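Local coordinates for protein methyl-accepting/DNA response regulator (Bacillus cereus, PDB 3D6W) that probably binds DNA through this C-terminal LytTR domain, as the output part of a response regulator of phosphorelay signalling, at residues 60-63 with 64-67; 77-80 with 81-84. One frame throughout, in Å; residues are numbered along the deposited sequence.

Interaction 1: 60-63 with 64-67; sequences RCHR and SFIV. With FMT (formic acid), chain E.
At His62 a chi1 of -172° swings the ring to the far side from the residue's own nitrogen, while Phe65, with CG opposite its carbonyl carbon (chi1 -67°), sends its ring the same way, so the two leave neighbouring strands side by side. They form a T-shaped pair, planes at 87°, in which the edge of Phe65 is turned to the face of His62 and Phe65 CD1 lies 3.7 Å from His62 CG, toward the rim of the imidazole. In its own plane the same imidazole does polar work: Ser64 N donates to His62 ND1 at 3.0 Å, so the ring is fixed both across its face and at its edge. Histidine suits the place because it offers an aromatic face and a ring acceptor together.

This is a beta hairpin closed by a type I turn from His62 to Phe65. Phe65 N bonds to His62 O (3.1 Å), and Cys61 N to Phe65 O (3.2 Å); the register slips by one between Arg60 and His62, a beta bulge. The aliphatic part of Arg60 crosses Ile66 on the other face of the sheet, CD 3.6 Å from Ile66 CG1. The chain then bends and brings its guanidinium to the carbonyls of the turn, where Arg60 NE donates to His62 O and Arg60 NH2 to Arg63 O (3.0 Å), while NH1 forms a salt bridge with Glu50 of helix 46-52. A formic acid molecule, probably from the crystallisation liquor, accepts from Arg63 N through O2 at 2.9 Å and also bonds to Ser96.

His62 O is gripped from opposite faces of its plane by Arg60 NE and Phe65 N, and the bond from Ser64 N is consistent with an unprotonated ND1, in which case a neutral ring would carry its proton on NE2.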
loop_
_atom_site.group_PDB
_atom_site.type_symbol
_atom_site.label_atom_id
_atom_site.label_comp_id
_atom_site.label_asym_id
_atom_site.label_seq_id
_atom_site.Cartn_x
_atom_site.Cartn_y
_atom_site.Cartn_z
ATOM N N ARG A 60 16.769 14.371 -4.994
ATOM C CA ARG A 60 18.026 14.866 -5.513
ATOM C C ARG A 60 18.992 15.242 -4.382
ATOM O O ARG A 60 18.738 16.145 -3.590
ATOM C CB ARG A 60 17.805 16.075 -6.415
ATOM C CG ARG A 60 19.018 16.419 -7.260
ATOM C CD ARG A 60 19.087 15.577 -8.510
ATOM N NE ARG A 60 20.071 16.100 -9.453
ATOM C CZ ARG A 60 19.835 16.998 -10.409
ATOM N NH1 ARG A 60 18.627 17.501 -10.612
ATOM N NH2 ARG A 60 20.818 17.362 -11.218
ATOM N N CYS A 61 20.124 14.534 -4.340
ATOM C CA CYS A 61 21.108 14.712 -3.285
ATOM C C CYS A 61 22.485 15.120 -3.782
ATOM O O CYS A 61 23.392 15.320 -2.994
ATOM C CB CYS A 61 21.196 13.427 -2.462
ATOM S SG CYS A 61 21.796 12.006 -3.336
ATOM N N HIS A 62 22.620 15.283 -5.089
ATOM C CA HIS A 62 23.899 15.525 -5.739
ATOM C C HIS A 62 23.512 15.862 -7.165
ATOM O O HIS A 62 22.502 15.381 -7.619
ATOM C CB HIS A 62 24.700 14.228 -5.677
ATOM C CG HIS A 62 26.124 14.340 -6.125
ATOM N ND1 HIS A 62 26.481 14.486 -7.448
ATOM C CD2 HIS A 62 27.283 14.236 -5.433
ATOM C CE1 HIS A 62 27.796 14.479 -7.551
ATOM N NE2 HIS A 62 28.310 14.316 -6.345
ATOM N N ARG A 63 24.307 16.674 -7.870
ATOM C CA ARG A 63 24.041 17.038 -9.279
ATOM C C ARG A 63 23.958 15.837 -10.196
ATOM O O ARG A 63 23.411 15.930 -11.285
ATOM C CB ARG A 63 25.088 18.042 -9.828
ATOM C CG ARG A 63 26.519 17.510 -9.957
ATOM C CD ARG A 63 27.450 18.433 -10.797
ATOM N NE ARG A 63 28.243 17.546 -11.660
ATOM C CZ ARG A 63 28.164 17.466 -12.990
ATOM N NH1 ARG A 63 27.408 18.290 -13.701
ATOM N NH2 ARG A 63 28.890 16.566 -13.624
ATOM N N SER A 64 24.508 14.722 -9.755
ATOM C CA SER A 64 24.555 13.484 -10.536
ATOM C C SER A 64 23.699 12.321 -9.965
ATOM O O SER A 64 23.666 11.252 -10.575
ATOM C CB SER A 64 26.030 13.040 -10.646
ATOM O OG SER A 64 26.703 13.732 -11.716
ATOM N N PHE A 65 22.996 12.522 -8.841
ATOM C CA PHE A 65 22.234 11.443 -8.175
ATOM C C PHE A 65 20.875 11.844 -7.689
ATOM O O PHE A 65 20.707 12.908 -7.067
ATOM C CB PHE A 65 22.979 10.921 -6.946
ATOM C CG PHE A 65 24.244 10.204 -7.278
ATOM C CD1 PHE A 65 25.446 10.897 -7.367
ATOM C CD2 PHE A 65 24.233 8.828 -7.526
ATOM C CE1 PHE A 65 26.661 10.206 -7.729
ATOM C CE2 PHE A 65 25.402 8.146 -7.858
ATOM C CZ PHE A 65 26.622 8.843 -7.956
ATOM N N ILE A 66 19.904 10.965 -7.952
ATOM C CA ILE A 66 18.654 10.941 -7.209
ATOM C C ILE A 66 18.604 9.623 -6.387
ATOM O O ILE A 66 18.826 8.537 -6.913
ATOM C CB ILE A 66 17.403 11.048 -8.109
ATOM C CG1 ILE A 66 17.368 12.388 -8.863
ATOM C CG2 ILE A 66 16.099 10.798 -7.252
ATOM C CD1 ILE A 66 16.339 12.445 -9.902
ATOM N N VAL A 67 18.343 9.742 -5.084
ATOM C CA VAL A 67 18.265 8.575 -4.210
ATOM C C VAL A 67 16.805 8.271 -3.774
ATOM O O VAL A 67 15.946 9.197 -3.603
ATOM C CB VAL A 67 19.247 8.726 -2.985
ATOM C CG1 VAL A 67 18.723 9.708 -1.941
ATOM C CG2 VAL A 67 19.553 7.344 -2.323
HETATM C C FMT E . 27.023 19.201 -6.935
HETATM O O1 FMT E . 27.877 19.720 -6.178
HETATM O O2 FMT E . 26.141 18.457 -6.456
#

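Interaction 2: 77-80 with 81-84; sequences PDTH and STFL
Thr82 OG1 is held between two oxygens, donating to Asp78 OD1 at 2.7 Å and accepting from Thr79 OG1 at 2.7 Å. Threonine suits this place because one hydroxyl can give and receive at once, and its chi1 of 58° sets OG1 between the backbone N and the carbonyl carbon, facing Asp78 and Thr79 on the arm leading into the turn. The carboxylate is met from above its plane, and the side chains of Asp78 and Thr82 cross at about a right angle. Thr79 OG1 also accepts from Ser81 N (3.3 Å), so a short chain of hydrogen bonds, weak at the Ser81 end, runs from the bend to the aspartate. Asp78 OD2 accepts a hydrogen bond from a water 2.6 Å away, which also donates to Phe83 O. Asp78 CG packs on Leu84 CB at 3.7 Å, and Pro77, which touches Asp11 of the second subunit, has its CA 3.9 Å from Phe83 CD1. The contact spans the surface loop after strand 72-76 and the start of strand 83-87, where Phe83 turns away to lie on helix 100-107, its ring edge-to-face with Phe109, and bonds through its backbone to Val95 of strand 92-95.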
loop_
_atom_site.group_PDB
_atom_site.type_symbol
_atom_site.label_atom_id
_atom_site.label_comp_id
_atom_site.label_asym_id
_atom_site.label_seq_id
_atom_site.Cartn_x
_atom_site.Cartn_y
_atom_site.Cartn_z
ATOM N N PRO A 77 27.823 11.516 8.335
ATOM C CA PRO A 77 28.482 12.784 7.997
ATOM C C PRO A 77 29.927 12.488 7.678
ATOM O O PRO A 77 30.723 12.442 8.571
ATOM C CB PRO A 77 28.315 13.632 9.270
ATOM C CG PRO A 77 28.150 12.631 10.395
ATOM C CD PRO A 77 27.735 11.290 9.791
ATOM N N ASP A 78 30.246 12.243 6.413
ATOM C CA ASP A 78 31.566 11.667 6.060
ATOM C C ASP A 78 32.664 12.729 6.165
ATOM O O ASP A 78 33.810 12.417 6.424
ATOM C CB ASP A 78 31.550 10.969 4.682
ATOM C CG ASP A 78 31.172 11.901 3.536
ATOM O OD1 ASP A 78 30.275 12.743 3.699
ATOM O OD2 ASP A 78 31.760 11.770 2.440
ATOM N N THR A 79 32.262 13.981 5.970
ATOM C CA THR A 79 33.101 15.140 6.156
ATOM C C THR A 79 32.217 16.224 6.793
ATOM O O THR A 79 31.044 16.001 7.103
ATOM C CB THR A 79 33.690 15.617 4.814
ATOM O OG1 THR A 79 32.714 16.377 4.089
ATOM C CG2 THR A 79 34.163 14.425 3.976
ATOM N N HIS A 80 32.772 17.405 7.004
ATOM C CA HIS A 80 32.029 18.442 7.706
ATOM C C HIS A 80 30.974 19.095 6.808
ATOM O O HIS A 80 30.008 19.674 7.307
ATOM C CB HIS A 80 33.008 19.487 8.244
ATOM C CG HIS A 80 33.785 20.196 7.174
ATOM N ND1 HIS A 80 33.446 21.466 6.721
ATOM C CD2 HIS A 80 34.880 19.817 6.462
ATOM C CE1 HIS A 80 34.304 21.831 5.777
ATOM N NE2 HIS A 80 35.184 20.849 5.602
ATOM N N SER A 81 31.140 18.980 5.478
ATOM C CA SER A 81 30.213 19.628 4.501
ATOM C C SER A 81 29.280 18.671 3.689
ATOM O O SER A 81 28.356 19.121 3.050
ATOM C CB SER A 81 31.031 20.467 3.530
ATOM O OG SER A 81 32.064 19.664 2.981
ATOM N N THR A 82 29.533 17.366 3.728
ATOM C CA THR A 82 28.824 16.378 2.905
ATOM C C THR A 82 28.264 15.238 3.772
ATOM O O THR A 82 28.631 15.093 4.962
ATOM C CB THR A 82 29.785 15.709 1.890
ATOM O OG1 THR A 82 30.834 15.099 2.621
ATOM C CG2 THR A 82 30.382 16.682 0.903
ATOM N N PHE A 83 27.393 14.415 3.158
ATOM C CA PHE A 83 27.000 13.099 3.710
ATOM C C PHE A 83 27.362 11.994 2.748
ATOM O O PHE A 83 27.592 12.203 1.569
ATOM C CB PHE A 83 25.496 13.017 4.025
ATOM C CG PHE A 83 24.991 14.118 4.932
ATOM C CD1 PHE A 83 25.209 14.063 6.311
ATOM C CD2 PHE A 83 24.284 15.207 4.411
ATOM C CE1 PHE A 83 24.751 15.066 7.143
ATOM C CE2 PHE A 83 23.808 16.206 5.250
ATOM C CZ PHE A 83 24.055 16.135 6.614
ATOM N N LEU A 84 27.405 10.797 3.280
ATOM C CA LEU A 84 27.593 9.636 2.474
ATOM C C LEU A 84 26.481 8.705 2.888
ATOM O O LEU A 84 26.233 8.535 4.096
ATOM C CB LEU A 84 28.963 9.028 2.779
ATOM C CG LEU A 84 29.600 8.071 1.833
ATOM C CD1 LEU A 84 29.346 8.505 0.368
ATOM C CD2 LEU A 84 31.114 7.987 2.222
HETATM O O HOH W 1 30.308 12.166 0.264
#

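How the interactions relate
Both contacts are chain reversals between antiparallel strands of the LytTR domain, and they follow in series. Interaction 1 turns strand 58-62 into strand 65-68, at one side of the five-stranded sheet; interaction 2 lies in the loop between strands 72-76 and 83-87 of the three-stranded sheet. Their centres are 15 Å apart and their nearest atoms about 7 Å, without touching. Strand 92-95 connects them: side chains of interaction 1 pack on it, and Phe83 of interaction 2 pairs with its Val95 through the backbone. The first turn is partly buried, with strand 92-95 against one face of its hairpin and helix 46-52 against the other, whereas the second stands about 18 Å from the chain centre, at the surface and beside another subunit.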